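Local coordinates for type 4 fimbrial biogenesis protein PilF (Pseudomonas aeruginosa, PDB 2HO1) that is an outer-membrane lipoprotein built from tetratricopeptide repeats, needed to localise the type IV pilus secretin PilQ and assemble it into dodecamers, at residues Gln55-Leu60 against Gln82-Pro87. Sequence-based numbering, arbitrary orientation. Where two conformers were deposited one is given.
Sequences QAKVPL and QTEMEP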
loop_
_atom_site.group_PDB
_atom_site.type_symbol
_atom_site.label_atom_id
_atom_site.label_comp_id
_atom_site.label_asym_id
_atom_site.label_seq_id
_atom_site.Cartn_x
_atom_site.Cartn_y
_atom_site.Cartn_z
ATOM N N GLN A 55 -26.845 -23.115 5.174
ATOM C CA GLN A 55 -27.426 -23.568 3.887
ATOM C C GLN A 55 -26.619 -23.156 2.661
ATOM O O GLN A 55 -26.720 -23.786 1.614
ATOM C CB GLN A 55 -28.834 -23.018 3.690
ATOM C CG GLN A 55 -29.894 -23.684 4.519
ATOM C CD GLN A 55 -31.132 -22.809 4.648
ATOM O OE1 GLN A 55 -31.783 -22.487 3.645
ATOM N NE2 GLN A 55 -31.455 -22.404 5.890
ATOM N N ALA A 56 -25.859 -22.072 2.798
ATOM C CA ALA A 56 -25.023 -21.536 1.731
ATOM C C ALA A 56 -23.996 -22.546 1.220
ATOM O O ALA A 56 -23.585 -22.488 0.070
ATOM C CB ALA A 56 -24.307 -20.258 2.231
ATOM N N LYS A 57 -23.579 -23.481 2.073
ATOM C CA LYS A 57 -22.587 -24.485 1.680
ATOM C C LYS A 57 -22.952 -25.432 0.539
ATOM O O LYS A 57 -22.084 -25.780 -0.286
ATOM C CB LYS A 57 -22.186 -25.343 2.888
ATOM C CG LYS A 57 -21.429 -24.614 3.985
ATOM C CD LYS A 57 -21.225 -25.576 5.161
ATOM C CE LYS A 57 -20.431 -24.982 6.304
ATOM N NZ LYS A 57 -20.318 -25.990 7.425
ATOM N N VAL A 58 -24.210 -25.874 0.491
ATOM C CA VAL A 58 -24.650 -26.811 -0.554
ATOM C C VAL A 58 -24.331 -26.280 -1.944
ATOM O O VAL A 58 -23.593 -26.917 -2.695
ATOM C CB VAL A 58 -26.177 -27.115 -0.445
ATOM C CG1 VAL A 58 -26.614 -28.057 -1.574
ATOM C CG2 VAL A 58 -26.485 -27.736 0.921
ATOM N N PRO A 59 -24.893 -25.114 -2.304
ATOM C CA PRO A 59 -24.666 -24.478 -3.607
ATOM C C PRO A 59 -23.165 -24.239 -3.859
ATOM O O PRO A 59 -22.651 -24.482 -4.964
ATOM C CB PRO A 59 -25.406 -23.142 -3.490
ATOM C CG PRO A 59 -26.455 -23.385 -2.459
ATOM C CD PRO A 59 -25.812 -24.314 -1.468
ATOM N N LEU A 60 -22.458 -23.757 -2.839
ATOM C CA LEU A 60 -21.039 -23.466 -3.010
ATOM C C LEU A 60 -20.190 -24.724 -3.246
ATOM O O LEU A 60 -19.210 -24.680 -3.979
ATOM C CB LEU A 60 -20.518 -22.639 -1.817
ATOM C CG LEU A 60 -21.228 -21.280 -1.634
ATOM C CD1 LEU A 60 -20.734 -20.629 -0.366
ATOM C CD2 LEU A 60 -20.974 -20.353 -2.847
ATOM N N GLN A 82 -16.232 -17.907 8.233
ATOM C CA GLN A 82 -15.924 -16.737 9.038
ATOM C C GLN A 82 -17.155 -16.398 9.848
ATOM O O GLN A 82 -17.073 -16.089 11.026
ATOM C CB GLN A 82 -15.548 -15.574 8.106
ATOM C CG GLN A 82 -15.532 -14.177 8.711
ATOM C CD GLN A 82 -15.067 -13.131 7.674
ATOM O OE1 GLN A 82 -14.946 -13.438 6.479
ATOM N NE2 GLN A 82 -14.812 -11.914 8.126
ATOM N N THR A 83 -18.308 -16.451 9.200
ATOM C CA THR A 83 -19.571 -16.168 9.867
ATOM C C THR A 83 -19.858 -17.217 10.981
ATOM O O THR A 83 -20.422 -16.887 12.025
ATOM C CB THR A 83 -20.731 -16.168 8.836
ATOM O OG1 THR A 83 -20.434 -15.222 7.790
ATOM C CG2 THR A 83 -22.072 -15.803 9.523
ATOM N N GLU A 84 -19.485 -18.471 10.747
ATOM C CA GLU A 84 -19.682 -19.527 11.761
ATOM C C GLU A 84 -18.559 -19.612 12.798
ATOM O O GLU A 84 -18.462 -20.607 13.515
ATOM C CB GLU A 84 -19.775 -20.894 11.125
ATOM C CG GLU A 84 -20.875 -21.036 10.128
ATOM C CD GLU A 84 -20.913 -22.423 9.546
ATOM O OE1 GLU A 84 -19.847 -23.086 9.465
ATOM O OE2 GLU A 84 -22.018 -22.841 9.158
HETATM N N MSE A 85 -17.713 -18.590 12.845
HETATM C CA MSE A 85 -16.600 -18.548 13.789
HETATM C C MSE A 85 -15.685 -19.766 13.707
HETATM O O MSE A 85 -15.314 -20.353 14.726
HETATM C CB MSE A 85 -17.119 -18.393 15.214
HETATM C CG MSE A 85 -17.914 -17.108 15.425
HETATM SE SE MSE A 85 -16.858 -15.511 15.168
HETATM C CE MSE A 85 -16.298 -15.209 16.986
ATOM N N GLU A 86 -15.342 -20.144 12.483
ATOM C CA GLU A 86 -14.429 -21.261 12.236
ATOM C C GLU A 86 -13.269 -20.584 11.511
ATOM O O GLU A 86 -13.119 -20.725 10.309
ATOM C CB GLU A 86 -15.083 -22.319 11.343
ATOM C CG GLU A 86 -16.154 -23.187 12.052
ATOM C CD GLU A 86 -15.508 -24.225 12.993
ATOM O OE1 GLU A 86 -14.264 -24.415 12.905
ATOM O OE2 GLU A 86 -16.242 -24.850 13.792
ATOM N N PRO A 87 -12.433 -19.825 12.248
ATOM C CA PRO A 87 -11.297 -19.124 11.631
ATOM C C PRO A 87 -10.274 -19.962 10.864
ATOM O O PRO A 87 -9.754 -19.497 9.841
ATOM C CB PRO A 87 -10.701 -18.338 12.792
ATOM C CG PRO A 87 -10.974 -19.213 13.985
ATOM C CD PRO A 87 -12.437 -19.635 13.705
#
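Lys57 of helix 57-66 and Glu84 in the turn that closes helix 71-83 face each other, bridged only by their long side chains, where helix 71-83 ends in a Schellman motif: Met85 N bonds to Gln82 O at 3.2 Å, and the positive phi of Met85 (55°), the C-prime residue, brings Glu86 N back to Phe81 O. The setting is a tetratricopeptide-repeat array of antiparallel helices, and the pair illustrates how neighbouring repeats, here probably the first and second, can be joined at the surface by charge as well as by apolar faces. Both side chains leave their backbones toward the other segment, and they arrive from opposite directions. Lys57 has CG beside its backbone N (chi1 -67°) and every later torsion near 180°, which carries the ammonium straight out from the helix to the carboxylate. The resulting salt bridge is long, and the last methylene also lies close to the carboxylate, with CE 3.7 Å from Glu84 OE1. Glu54, just before the segment, makes a weak, long ion pair with Lys57 NZ and also lies near Glu84 OE2, so the lysine probably offsets the repulsion between two carboxylates. Deeper in, Ala56 and Leu60 pack on Val80 of helix 71-83. At the bridge itself, Lys57 NZ sits 3.6 Å from Glu84 OE1 and 4.0 Å from Glu84 OE2.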